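Local coordinates for hydroxyethylthiazole kinase (Pyrococcus horikoshii, PDB 3HPD), which probably phosphorylates the hydroxyl group of 4-methyl-5-(2-hydroxyethyl)thiazole with ATP and magnesium, a step that supplies the thiazole half of thiamine diphosphate, at residues Lys2-Ala7 with Ala217-Gly222; Gly122-Leu127 with Lys148-Asn153; Val168-Asp173 with Thr177-Asn182; Ala228-Lys233 with Arg255-Val260. One frame throughout, in Å; residues are numbered along the deposited sequence.

Interaction 1: Lys2-Ala7 with Ala217-Gly222; sequences KFIIEA and ALVTFG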
loop_
_atom_site.group_PDB
_atom_site.type_symbol
_atom_site.label_atom_id
_atom_site.label_comp_id
_atom_site.label_asym_id
_atom_site.label_seq_id
_atom_site.Cartn_x
_atom_site.Cartn_y
_atom_site.Cartn_z
ATOM N N LYS A 2 -21.866 -14.301 23.638
ATOM C CA LYS A 2 -21.220 -15.611 23.513
ATOM C C LYS A 2 -20.780 -16.111 22.127
ATOM O O LYS A 2 -19.669 -16.629 21.988
ATOM C CB LYS A 2 -22.107 -16.670 24.183
ATOM C CG LYS A 2 -21.589 -18.101 24.120
ATOM C CD LYS A 2 -22.542 -19.050 24.846
ATOM C CE LYS A 2 -22.493 -18.838 26.356
ATOM N NZ LYS A 2 -23.726 -19.314 27.042
ATOM N N PHE A 3 -21.629 -15.976 21.111
ATOM C CA PHE A 3 -21.252 -16.456 19.783
ATOM C C PHE A 3 -20.089 -15.678 19.179
ATOM O O PHE A 3 -19.438 -16.152 18.246
ATOM C CB PHE A 3 -22.458 -16.446 18.827
ATOM C CG PHE A 3 -22.944 -15.070 18.445
ATOM C CD1 PHE A 3 -22.207 -14.265 17.578
ATOM C CD2 PHE A 3 -24.164 -14.597 18.917
ATOM C CE1 PHE A 3 -22.675 -13.008 17.195
ATOM C CE2 PHE A 3 -24.642 -13.342 18.541
ATOM C CZ PHE A 3 -23.895 -12.548 17.673
ATOM N N ILE A 4 -19.827 -14.490 19.717
ATOM C CA ILE A 4 -18.731 -13.655 19.226
ATOM C C ILE A 4 -17.405 -14.210 19.731
ATOM O O ILE A 4 -16.441 -14.332 18.974
ATOM C CB ILE A 4 -18.871 -12.194 19.712
ATOM C CG1 ILE A 4 -20.183 -11.599 19.198
ATOM C CG2 ILE A 4 -17.686 -11.367 19.223
ATOM C CD1 ILE A 4 -20.451 -10.189 19.680
ATOM N N ILE A 5 -17.363 -14.538 21.018
ATOM C CA ILE A 5 -16.163 -15.097 21.629
ATOM C C ILE A 5 -15.837 -16.426 20.959
ATOM O O ILE A 5 -14.682 -16.716 20.650
ATOM C CB ILE A 5 -16.368 -15.321 23.149
ATOM C CG1 ILE A 5 -16.397 -13.968 23.868
ATOM C CG2 ILE A 5 -15.268 -16.216 23.706
ATOM C CD1 ILE A 5 -16.737 -14.053 25.347
ATOM N N GLU A 6 -16.865 -17.229 20.717
ATOM C CA GLU A 6 -16.667 -18.521 20.081
ATOM C C GLU A 6 -16.239 -18.396 18.622
ATOM O O GLU A 6 -15.431 -19.190 18.139
ATOM C CB GLU A 6 -17.937 -19.363 20.198
ATOM C CG GLU A 6 -18.226 -19.808 21.630
ATOM C CD GLU A 6 -17.030 -20.496 22.274
ATOM O OE1 GLU A 6 -16.529 -21.485 21.698
ATOM O OE2 GLU A 6 -16.588 -20.048 23.354
ATOM N N ALA A 7 -16.773 -17.402 17.918
ATOM C CA ALA A 7 -16.409 -17.199 16.517
ATOM C C ALA A 7 -14.930 -16.815 16.409
ATOM O O ALA A 7 -14.203 -17.320 15.545
ATOM C CB ALA A 7 -17.281 -16.110 15.896
ATOM N N ALA A 217 -17.487 -9.549 13.495
ATOM C CA ALA A 217 -16.437 -8.741 12.880
ATOM C C ALA A 217 -16.536 -7.287 13.328
ATOM O O ALA A 217 -15.529 -6.651 13.637
ATOM C CB ALA A 217 -16.535 -8.824 11.363
ATOM N N LEU A 218 -17.759 -6.768 13.369
ATOM C CA LEU A 218 -17.990 -5.386 13.769
ATOM C C LEU A 218 -17.665 -5.143 15.237
ATOM O O LEU A 218 -17.105 -4.106 15.587
ATOM C CB LEU A 218 -19.440 -4.992 13.468
ATOM C CG LEU A 218 -19.723 -4.786 11.976
ATOM C CD1 LEU A 218 -21.207 -4.946 11.691
ATOM C CD2 LEU A 218 -19.225 -3.409 11.551
ATOM N N VAL A 219 -18.012 -6.098 16.094
ATOM C CA VAL A 219 -17.730 -5.963 17.517
ATOM C C VAL A 219 -16.226 -6.049 17.756
ATOM O O VAL A 219 -15.645 -5.221 18.457
ATOM C CB VAL A 219 -18.444 -7.065 18.331
ATOM C CG1 VAL A 219 -17.894 -7.116 19.753
ATOM C CG2 VAL A 219 -19.944 -6.790 18.350
ATOM N N THR A 220 -15.595 -7.054 17.160
ATOM C CA THR A 220 -14.159 -7.236 17.318
ATOM C C THR A 220 -13.375 -6.018 16.840
ATOM O O THR A 220 -12.490 -5.526 17.541
ATOM C CB THR A 220 -13.680 -8.486 16.550
ATOM O OG1 THR A 220 -14.292 -9.648 17.121
ATOM C CG2 THR A 220 -12.171 -8.628 16.642
ATOM N N PHE A 221 -13.698 -5.525 15.650
ATOM C CA PHE A 221 -12.984 -4.370 15.110
ATOM C C PHE A 221 -13.305 -3.101 15.891
ATOM O O PHE A 221 -12.435 -2.253 16.106
ATOM C CB PHE A 221 -13.337 -4.162 13.636
ATOM C CG PHE A 221 -12.511 -3.103 12.964
ATOM C CD1 PHE A 221 -11.186 -3.352 12.624
ATOM C CD2 PHE A 221 -13.048 -1.847 12.699
ATOM C CE1 PHE A 221 -10.403 -2.366 12.021
ATOM C CE2 PHE A 221 -12.274 -0.852 12.096
ATOM C CZ PHE A 221 -10.951 -1.112 11.760
ATOM N N GLY A 222 -14.563 -2.972 16.303
ATOM C CA GLY A 222 -14.978 -1.805 17.061
ATOM C C GLY A 222 -14.237 -1.712 18.382
ATOM O O GLY A 222 -13.842 -0.628 18.813
#

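Interaction 2: Gly122-Leu127 with Lys148-Asn153; sequences GEISAL and KKLTMN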
loop_
_atom_site.group_PDB
_atom_site.type_symbol
_atom_site.label_atom_id
_atom_site.label_comp_id
_atom_site.label_asym_id
_atom_site.label_seq_id
_atom_site.Cartn_x
_atom_site.Cartn_y
_atom_site.Cartn_z
ATOM N N GLY A 122 -25.048 5.687 2.957
ATOM C CA GLY A 122 -25.177 6.168 1.593
ATOM C C GLY A 122 -25.049 5.086 0.536
ATOM O O GLY A 122 -25.823 5.051 -0.425
ATOM N N GLU A 123 -24.078 4.197 0.713
ATOM C CA GLU A 123 -23.844 3.119 -0.244
ATOM C C GLU A 123 -24.994 2.123 -0.299
ATOM O O GLU A 123 -25.474 1.786 -1.379
ATOM C CB GLU A 123 -22.533 2.394 0.091
ATOM C CG GLU A 123 -21.321 3.324 0.108
ATOM C CD GLU A 123 -20.064 2.671 0.658
ATOM O OE1 GLU A 123 -20.177 1.788 1.537
ATOM O OE2 GLU A 123 -18.953 3.060 0.230
ATOM N N ILE A 124 -25.445 1.653 0.860
ATOM C CA ILE A 124 -26.537 0.691 0.882
ATOM C C ILE A 124 -27.864 1.316 0.450
ATOM O O ILE A 124 -28.663 0.676 -0.228
ATOM C CB ILE A 124 -26.703 0.056 2.280
ATOM C CG1 ILE A 124 -25.378 -0.567 2.730
ATOM C CG2 ILE A 124 -27.792 -1.010 2.240
ATOM C CD1 ILE A 124 -24.774 -1.554 1.730
ATOM N N SER A 125 -28.099 2.569 0.826
ATOM C CA SER A 125 -29.344 3.220 0.440
ATOM C C SER A 125 -29.377 3.419 -1.074
ATOM O O SER A 125 -30.430 3.313 -1.697
ATOM C CB SER A 125 -29.497 4.564 1.159
ATOM O OG SER A 125 -28.447 5.451 0.823
ATOM N N ALA A 126 -28.218 3.693 -1.665
ATOM C CA ALA A 126 -28.135 3.889 -3.108
ATOM C C ALA A 126 -28.408 2.580 -3.849
ATOM O O ALA A 126 -29.039 2.577 -4.907
ATOM C CB ALA A 126 -26.764 4.431 -3.488
ATOM N N LEU A 127 -27.933 1.471 -3.291
ATOM C CA LEU A 127 -28.132 0.161 -3.906
ATOM C C LEU A 127 -29.586 -0.286 -3.828
ATOM O O LEU A 127 -30.124 -0.846 -4.782
ATOM C CB LEU A 127 -27.243 -0.889 -3.231
ATOM C CG LEU A 127 -25.732 -0.744 -3.437
ATOM C CD1 LEU A 127 -25.001 -1.803 -2.621
ATOM C CD2 LEU A 127 -25.401 -0.887 -4.917
ATOM N N LYS A 148 -31.728 1.073 10.757
ATOM C CA LYS A 148 -32.211 -0.270 11.058
ATOM C C LYS A 148 -33.163 -0.750 9.970
ATOM O O LYS A 148 -33.073 -1.886 9.513
ATOM C CB LYS A 148 -32.924 -0.293 12.412
ATOM C CG LYS A 148 -33.479 -1.658 12.770
ATOM C CD LYS A 148 -33.977 -1.735 14.207
ATOM C CE LYS A 148 -35.190 -0.859 14.434
ATOM N NZ LYS A 148 -36.188 -1.543 15.310
ATOM N N LYS A 149 -34.079 0.121 9.562
ATOM C CA LYS A 149 -35.039 -0.225 8.523
ATOM C C LYS A 149 -34.316 -0.485 7.204
ATOM O O LYS A 149 -34.661 -1.412 6.471
ATOM C CB LYS A 149 -36.059 0.905 8.355
ATOM C CG LYS A 149 -36.990 0.754 7.154
ATOM C CD LYS A 149 -38.118 1.780 7.206
ATOM C CE LYS A 149 -38.806 1.946 5.856
ATOM N NZ LYS A 149 -39.421 0.686 5.356
ATOM N N LEU A 150 -33.307 0.331 6.909
ATOM C CA LEU A 150 -32.542 0.174 5.675
ATOM C C LEU A 150 -31.858 -1.187 5.643
ATOM O O LEU A 150 -31.926 -1.905 4.647
ATOM C CB LEU A 150 -31.482 1.276 5.550
ATOM C CG LEU A 150 -30.557 1.134 4.334
ATOM C CD1 LEU A 150 -31.383 1.171 3.057
ATOM C CD2 LEU A 150 -29.517 2.241 4.329
ATOM N N THR A 151 -31.196 -1.530 6.742
ATOM C CA THR A 151 -30.493 -2.799 6.844
ATOM C C THR A 151 -31.429 -3.968 6.547
ATOM O O THR A 151 -31.096 -4.849 5.757
ATOM C CB THR A 151 -29.891 -2.974 8.248
ATOM O OG1 THR A 151 -29.085 -1.832 8.561
ATOM C CG2 THR A 151 -29.026 -4.221 8.309
ATOM N N MET A 152 -32.603 -3.967 7.176
ATOM C CA MET A 152 -33.584 -5.031 6.975
ATOM C C MET A 152 -34.109 -5.120 5.548
ATOM O O MET A 152 -34.149 -6.205 4.967
ATOM C CB MET A 152 -34.789 -4.854 7.901
ATOM C CG MET A 152 -35.870 -5.907 7.659
ATOM S SD MET A 152 -37.566 -5.304 7.810
ATOM C CE MET A 152 -38.185 -5.560 6.122
ATOM N N ASN A 153 -34.544 -3.987 5.000
ATOM C CA ASN A 153 -35.083 -3.970 3.643
ATOM C C ASN A 153 -34.048 -4.423 2.626
ATOM O O ASN A 153 -34.371 -5.147 1.682
ATOM C CB ASN A 153 -35.595 -2.574 3.269
ATOM C CG ASN A 153 -36.874 -2.208 3.998
ATOM O OD1 ASN A 153 -37.734 -3.057 4.222
ATOM N ND2 ASN A 153 -37.015 -0.935 4.355
#

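Interaction 3: Val168-Asp173 with Thr177-Asn182; sequences VDYVSD and TFAVYN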
loop_
_atom_site.group_PDB
_atom_site.type_symbol
_atom_site.label_atom_id
_atom_site.label_comp_id
_atom_site.label_asym_id
_atom_site.label_seq_id
_atom_site.Cartn_x
_atom_site.Cartn_y
_atom_site.Cartn_z
ATOM N N VAL A 168 -23.458 3.688 15.087
ATOM C CA VAL A 168 -24.057 2.457 15.581
ATOM C C VAL A 168 -24.212 1.613 14.321
ATOM O O VAL A 168 -24.751 2.090 13.321
ATOM C CB VAL A 168 -25.458 2.693 16.202
ATOM C CG1 VAL A 168 -26.098 1.355 16.562
ATOM C CG2 VAL A 168 -25.344 3.571 17.442
ATOM N N ASP A 169 -23.712 0.382 14.345
ATOM C CA ASP A 169 -23.830 -0.485 13.175
ATOM C C ASP A 169 -25.055 -1.368 13.323
ATOM O O ASP A 169 -25.414 -1.757 14.433
ATOM C CB ASP A 169 -22.610 -1.401 13.032
ATOM C CG ASP A 169 -21.303 -0.650 13.050
ATOM O OD1 ASP A 169 -21.047 0.145 12.119
ATOM O OD2 ASP A 169 -20.528 -0.862 14.003
ATOM N N TYR A 170 -25.693 -1.681 12.201
ATOM C CA TYR A 170 -26.847 -2.570 12.200
ATOM C C TYR A 170 -26.557 -3.707 11.233
ATOM O O TYR A 170 -26.054 -3.486 10.130
ATOM C CB TYR A 170 -28.115 -1.822 11.780
ATOM C CG TYR A 170 -28.641 -0.943 12.884
ATOM C CD1 TYR A 170 -29.309 -1.493 13.977
ATOM C CD2 TYR A 170 -28.400 0.428 12.880
ATOM C CE1 TYR A 170 -29.719 -0.697 15.042
ATOM C CE2 TYR A 170 -28.800 1.229 13.936
ATOM C CZ TYR A 170 -29.457 0.661 15.014
ATOM O OH TYR A 170 -29.835 1.449 16.074
ATOM N N VAL A 171 -26.861 -4.924 11.666
ATOM C CA VAL A 171 -26.638 -6.115 10.855
ATOM C C VAL A 171 -27.928 -6.913 10.873
ATOM O O VAL A 171 -28.501 -7.135 11.939
ATOM C CB VAL A 171 -25.517 -6.990 11.451
ATOM C CG1 VAL A 171 -25.078 -8.042 10.442
ATOM C CG2 VAL A 171 -24.347 -6.118 11.870
ATOM N N SER A 172 -28.384 -7.342 9.701
ATOM C CA SER A 172 -29.617 -8.113 9.620
ATOM C C SER A 172 -29.606 -9.110 8.473
ATOM O O SER A 172 -28.989 -8.870 7.433
ATOM C CB SER A 172 -30.815 -7.175 9.446
ATOM O OG SER A 172 -32.033 -7.907 9.399
ATOM N N ASP A 173 -30.289 -10.231 8.673
ATOM C CA ASP A 173 -30.391 -11.252 7.641
ATOM C C ASP A 173 -31.833 -11.248 7.146
ATOM O O ASP A 173 -32.254 -12.136 6.408
ATOM C CB ASP A 173 -30.018 -12.633 8.194
ATOM C CG ASP A 173 -30.972 -13.119 9.275
ATOM O OD1 ASP A 173 -31.890 -12.367 9.661
ATOM O OD2 ASP A 173 -30.793 -14.265 9.740
ATOM N N THR A 177 -31.934 -9.024 13.771
ATOM C CA THR A 177 -31.113 -7.831 13.622
ATOM C C THR A 177 -30.316 -7.553 14.886
ATOM O O THR A 177 -30.809 -7.742 16.001
ATOM C CB THR A 177 -31.993 -6.601 13.294
ATOM O OG1 THR A 177 -32.688 -6.827 12.062
ATOM C CG2 THR A 177 -31.140 -5.344 13.157
ATOM N N PHE A 178 -29.076 -7.107 14.700
ATOM C CA PHE A 178 -28.191 -6.779 15.809
ATOM C C PHE A 178 -27.691 -5.350 15.665
ATOM O O PHE A 178 -27.502 -4.857 14.552
ATOM C CB PHE A 178 -26.983 -7.719 15.835
ATOM C CG PHE A 178 -27.288 -9.089 16.357
ATOM C CD1 PHE A 178 -27.243 -9.353 17.723
ATOM C CD2 PHE A 178 -27.621 -10.120 15.485
ATOM C CE1 PHE A 178 -27.526 -10.625 18.214
ATOM C CE2 PHE A 178 -27.906 -11.397 15.965
ATOM C CZ PHE A 178 -27.857 -11.650 17.333
ATOM N N ALA A 179 -27.482 -4.692 16.799
ATOM C CA ALA A 179 -26.966 -3.331 16.820
ATOM C C ALA A 179 -25.611 -3.388 17.511
ATOM O O ALA A 179 -25.478 -3.989 18.577
ATOM C CB ALA A 179 -27.909 -2.419 17.591
ATOM N N VAL A 180 -24.603 -2.779 16.892
ATOM C CA VAL A 180 -23.257 -2.761 17.454
ATOM C C VAL A 180 -22.893 -1.331 17.822
ATOM O O VAL A 180 -22.914 -0.445 16.968
ATOM C CB VAL A 180 -22.224 -3.298 16.442
ATOM C CG1 VAL A 180 -20.814 -3.168 17.014
ATOM C CG2 VAL A 180 -22.534 -4.751 16.113
ATOM N N TYR A 181 -22.555 -1.111 19.090
ATOM C CA TYR A 181 -22.217 0.226 19.573
ATOM C C TYR A 181 -20.718 0.488 19.717
ATOM O O TYR A 181 -20.316 1.616 20.013
ATOM C CB TYR A 181 -22.902 0.477 20.921
ATOM C CG TYR A 181 -24.401 0.300 20.878
ATOM C CD1 TYR A 181 -25.222 1.275 20.311
ATOM C CD2 TYR A 181 -24.995 -0.860 21.367
ATOM C CE1 TYR A 181 -26.602 1.094 20.227
ATOM C CE2 TYR A 181 -26.373 -1.052 21.287
ATOM C CZ TYR A 181 -27.168 -0.072 20.716
ATOM O OH TYR A 181 -28.525 -0.265 20.627
ATOM N N ASN A 182 -19.901 -0.543 19.516
ATOM C CA ASN A 182 -18.452 -0.401 19.636
ATOM C C ASN A 182 -17.845 0.399 18.490
ATOM O O ASN A 182 -18.420 0.482 17.402
ATOM C CB ASN A 182 -17.775 -1.774 19.692
ATOM C CG ASN A 182 -18.135 -2.550 20.943
ATOM O OD1 ASN A 182 -18.834 -3.564 20.881
ATOM N ND2 ASN A 182 -17.663 -2.071 22.092
HETATM O O HOH W 1 -19.880 1.302 15.238
#

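Interaction 4: Ala228-Lys233 with Arg255-Val260; sequences AYEEAK and RTYAKV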
loop_
_atom_site.group_PDB
_atom_site.type_symbol
_atom_site.label_atom_id
_atom_site.label_comp_id
_atom_site.label_asym_id
_atom_site.label_seq_id
_atom_site.Cartn_x
_atom_site.Cartn_y
_atom_site.Cartn_z
ATOM N N ALA A 228 -7.252 0.831 20.656
ATOM C CA ALA A 228 -6.177 1.533 19.972
ATOM C C ALA A 228 -6.172 3.000 20.388
ATOM O O ALA A 228 -5.117 3.579 20.645
ATOM C CB ALA A 228 -6.345 1.412 18.457
ATOM N N TYR A 229 -7.352 3.602 20.473
ATOM C CA TYR A 229 -7.427 5.003 20.857
ATOM C C TYR A 229 -6.901 5.216 22.276
ATOM O O TYR A 229 -6.301 6.248 22.573
ATOM C CB TYR A 229 -8.867 5.519 20.755
ATOM C CG TYR A 229 -8.952 7.018 20.903
ATOM C CD1 TYR A 229 -8.552 7.861 19.867
ATOM C CD2 TYR A 229 -9.376 7.597 22.100
ATOM C CE1 TYR A 229 -8.566 9.247 20.019
ATOM C CE2 TYR A 229 -9.393 8.983 22.262
ATOM C CZ TYR A 229 -8.987 9.799 21.217
ATOM O OH TYR A 229 -8.997 11.164 21.370
ATOM N N GLU A 230 -7.118 4.241 23.153
ATOM C CA GLU A 230 -6.645 4.361 24.529
ATOM C C GLU A 230 -5.131 4.553 24.543
ATOM O O GLU A 230 -4.591 5.244 25.409
ATOM C CB GLU A 230 -7.000 3.106 25.337
ATOM C CG GLU A 230 -8.485 2.796 25.396
ATOM C CD GLU A 230 -8.798 1.572 26.243
ATOM O OE1 GLU A 230 -7.881 0.760 26.477
ATOM O OE2 GLU A 230 -9.965 1.415 26.659
ATOM N N GLU A 231 -4.460 3.935 23.574
ATOM C CA GLU A 231 -3.005 4.010 23.461
ATOM C C GLU A 231 -2.466 5.062 22.494
ATOM O O GLU A 231 -1.318 5.485 22.624
ATOM C CB GLU A 231 -2.444 2.656 23.029
ATOM C CG GLU A 231 -2.454 1.578 24.086
ATOM C CD GLU A 231 -1.633 0.379 23.658
ATOM O OE1 GLU A 231 -2.141 -0.465 22.888
ATOM O OE2 GLU A 231 -0.461 0.293 24.080
ATOM N N ALA A 232 -3.279 5.472 21.525
ATOM C CA ALA A 232 -2.847 6.443 20.520
ATOM C C ALA A 232 -3.987 7.367 20.102
ATOM O O ALA A 232 -4.975 6.923 19.522
ATOM C CB ALA A 232 -2.299 5.701 19.303
ATOM N N LYS A 233 -3.825 8.657 20.380
ATOM C CA LYS A 233 -4.843 9.665 20.088
ATOM C C LYS A 233 -4.754 10.320 18.712
ATOM O O LYS A 233 -5.613 11.130 18.356
ATOM C CB LYS A 233 -4.781 10.767 21.148
ATOM C CG LYS A 233 -4.784 10.267 22.585
ATOM C CD LYS A 233 -6.131 9.690 22.968
ATOM C CE LYS A 233 -6.129 9.173 24.399
ATOM N NZ LYS A 233 -5.164 8.051 24.576
ATOM N N ARG A 255 -15.546 -9.692 26.657
ATOM C CA ARG A 255 -16.479 -9.727 27.778
ATOM C C ARG A 255 -16.628 -8.365 28.449
ATOM O O ARG A 255 -17.734 -7.955 28.806
ATOM C CB ARG A 255 -16.007 -10.755 28.811
ATOM C CG ARG A 255 -16.629 -10.605 30.188
ATOM C CD ARG A 255 -16.265 -11.799 31.053
ATOM N NE ARG A 255 -16.660 -13.033 30.383
ATOM C CZ ARG A 255 -15.826 -14.012 30.053
ATOM N NH1 ARG A 255 -14.532 -13.916 30.336
ATOM N NH2 ARG A 255 -16.286 -15.082 29.420
ATOM N N THR A 256 -15.510 -7.667 28.611
ATOM C CA THR A 256 -15.506 -6.366 29.264
ATOM C C THR A 256 -15.792 -5.149 28.379
ATOM O O THR A 256 -16.248 -4.122 28.883
ATOM C CB THR A 256 -14.165 -6.133 29.997
ATOM O OG1 THR A 256 -13.076 -6.344 29.090
ATOM C CG2 THR A 256 -14.023 -7.095 31.170
ATOM N N TYR A 257 -15.544 -5.256 27.073
ATOM C CA TYR A 257 -15.768 -4.123 26.171
ATOM C C TYR A 257 -16.933 -4.210 25.188
ATOM O O TYR A 257 -17.413 -3.184 24.712
ATOM C CB TYR A 257 -14.505 -3.825 25.354
ATOM C CG TYR A 257 -13.456 -3.010 26.073
ATOM C CD1 TYR A 257 -12.591 -3.602 26.991
ATOM C CD2 TYR A 257 -13.321 -1.643 25.825
ATOM C CE1 TYR A 257 -11.614 -2.855 27.643
ATOM C CE2 TYR A 257 -12.346 -0.884 26.475
ATOM C CZ TYR A 257 -11.497 -1.499 27.381
ATOM O OH TYR A 257 -10.524 -0.759 28.011
ATOM N N ALA A 258 -17.383 -5.419 24.873
ATOM C CA ALA A 258 -18.466 -5.578 23.909
ATOM C C ALA A 258 -19.741 -4.804 24.230
ATOM O O ALA A 258 -20.248 -4.843 25.352
ATOM C CB ALA A 258 -18.791 -7.068 23.730
ATOM N N LYS A 259 -20.242 -4.087 23.227
ATOM C CA LYS A 259 -21.478 -3.319 23.336
ATOM C C LYS A 259 -22.307 -3.734 22.125
ATOM O O LYS A 259 -22.188 -3.148 21.049
ATOM C CB LYS A 259 -21.201 -1.814 23.277
ATOM C CG LYS A 259 -20.280 -1.292 24.365
ATOM C CD LYS A 259 -20.208 0.229 24.321
ATOM C CE LYS A 259 -19.233 0.779 25.350
ATOM N NZ LYS A 259 -19.523 0.271 26.717
ATOM N N VAL A 260 -23.135 -4.758 22.304
ATOM C CA VAL A 260 -23.956 -5.274 21.219
ATOM C C VAL A 260 -25.258 -5.851 21.764
ATOM O O VAL A 260 -25.285 -6.410 22.856
ATOM C CB VAL A 260 -23.194 -6.381 20.442
ATOM C CG1 VAL A 260 -22.696 -7.445 21.409
ATOM C CG2 VAL A 260 -24.096 -7.009 19.389
#

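Interaction 1: Lys2-Ala7 with Ala217-Gly222
Ile4, on the first helix of the chain, reaches across to Val219 on helix 210-231, and its side chain carries nearly the whole contact. At CB the chain forks. The methyl Ile4 CG2 lies opposite the backbone N and turns toward Thr220, ending 4.3 Å from Thr220 OG1, a loose contact at the margin. The other branch leaves CB beside the backbone N (chi1 -60°) and runs on extended through CG1, which puts the terminal methyl CD1 over the valine. There Ile4 CD1 meets all three side-chain carbons of Val219: CG2 is closest at 3.7 Å, while CB and CG1 each lie at 4.0 Å. The side chains cross at about a right angle, and one methyl rests on the branched end of the valine.

The CA atoms of Ile4 and Val219 are 7.9 Å apart, and a long, branched isoleucine suits that spacing. Val260 packs on both residues, where the N-terminal helix meets this ribokinase-like α/β fold. Thr220 can face its greasy neighbour because its hydroxyl is bonded to Ser216 O, one turn back. Between these segments the attachment is purely apolar: shape and exclusion of water, rather than directed bonds, hold the two helices together.

Interaction 2: Gly122-Leu127 with Lys148-Asn153
Leu150 projects from helix 144-157 onto the backbone and side chains of Ile124 and Ser125 in helix 121-131, and the contact is built round this one leucine. The helices come close here, with 6.8 Å between the CA atoms of Ser125 and Leu150.

The apolar contacts come first. With CG opposite the backbone N (chi1 176°), the leucine side chain is carried out to the neighbouring helix and its two methyls lie against the N, CA and CB of Ser125. Leu150 CD2 sits 3.8 Å from Ser125 N and 3.9 Å from Ser125 CB, while Leu150 CD1 approaches Ser125 CA at 3.9 Å. Beside them, the branch methyl CG2 of Ile124 lies 4.1 Å from Leu150 CG, and the two side chains pass at a slant. The longer branch of Ile124 turns away from the leucine. Both residues also rest on Val164 of strand 161-165, so the helix pair and the sheet share one apolar layer. The Ile124 side chain is about 6 Å from that of Lys118, a predicted ATP-binding residue, so this layer lies close to the probable nucleotide site.

The hydroxyl of Ser125 is engaged within its own helix. Its OG stands between the backbone N and carbonyl carbon (chi1 61°), which turns it back to Phe121 O, its main partner.

A small residue suits position 125, since its CB and backbone form the floor on which the leucine methyls lie. With the serine hydroxyl occupied at home, the leucine meets mostly carbon, as an apolar side chain in a buried joint should.

Interaction 3: Val168-Asp173 with Thr177-Asn182
Val168 and Tyr181 lie side by side at the open end of a β-hairpin, pointing the same way, with Val168 CG2 3.7 Å from Tyr181 CD1. Val168 CG1 stands opposite the backbone N (chi1 174°), a turn that lets both methyls lean obliquely on the CD1-CE1 side of the ring. An alanine here would lack both methyls and would probably leave this side of the Tyr181 ring less supported and freer to turn.

Further along, the ring of Tyr170 slants beside Ala179, whose CB comes to 3.6 Å from Tyr170 CE1; the small alanine allows this approach, while Thr177 CG2 lies at the ring edge. On that same face Ser172 OG and Thr177 OG1 are 2.9 Å apart, and Ser172 OG is also bonded in the turn to Arg176 O and Gly174 N. Asp169 and Val180 occupy the other face, where a water spans Asp169 OD2 (2.6 Å) and Asn182 O (2.7 Å). Asp169 OD1 accepts from Gly166 N, close to the predicted ATP-binding Thr165.

Paired antiparallel bonds join Asp169 with Val180 and Val171 with Phe178. Phe178 N donates to Val171 O at 2.8 Å, almost in line with the carbonyl.

The hairpin continues the central sheet, with strand 161-165 beside strand 169-172 and strand 260-263 beside strand 177-180. Helix 144-157 covers the face of Tyr170 and Ser172, whereas helix 210-231 packs on that of Asp169 and Val171.

Interaction 4: Ala228-Lys233 with Arg255-Val260
The backbones of Glu230 and Tyr257 stay far apart, their CA atoms 12.6 Å from each other, as helix 251-257 reaches its last turn before Ala258 leaves helical geometry. Two long side chains close that distance from opposite directions. Glu230 CG stands beside the backbone N (chi1 -59°) and the chain runs on extended, which carries the carboxylate to the phenol of Tyr257.

The hydroxyl OH of Tyr257 donates to Glu230 OE2 at 2.6 Å, a short bond that uses the syn lone pair of the acceptor. Glu230 OE2 lies at the ring edge, near its plane and 3.3 Å from Tyr257 CE2, while the carboxylate itself is turned 56° from the ring. Lys227 ties the pair together: its NZ forms a salt bridge with Glu230 OE1 and a hydrogen bond with Tyr257 OH. A phenylalanine in place of Tyr257 would probably leave Glu230 OE2 without this donor and Lys227 NZ with the carboxylate alone of the pair.

Tyrosine suits this site, where a polar tip must extend from an apolar ring: the side chain also rests on Ile223 and Glu226 of helix 210-231. Beyond it, the chain passes Asn182 at the end of the hairpin and enters strand 260-263.

Interactions 1, 2 and 3 are buried, whereas interaction 4 lies at the surface, and the chemistry follows: apolar side chains join the helices of interactions 1 and 2, backbone bonds join the strands of interaction 3, and charged and hydroxyl groups meet in interaction 4. Helix 210-231 serves both interactions 1 and 4. Val260 links these too, packing on Ile4 and Val219. Interaction 3 stands between the flanking layers: Leu218 packs against Asp169 and Val171 on one face, and Thr151 against Tyr170 and Ser172 on the other. Interactions 2 and 4 do not touch, their nearest atoms being about 12 Å apart.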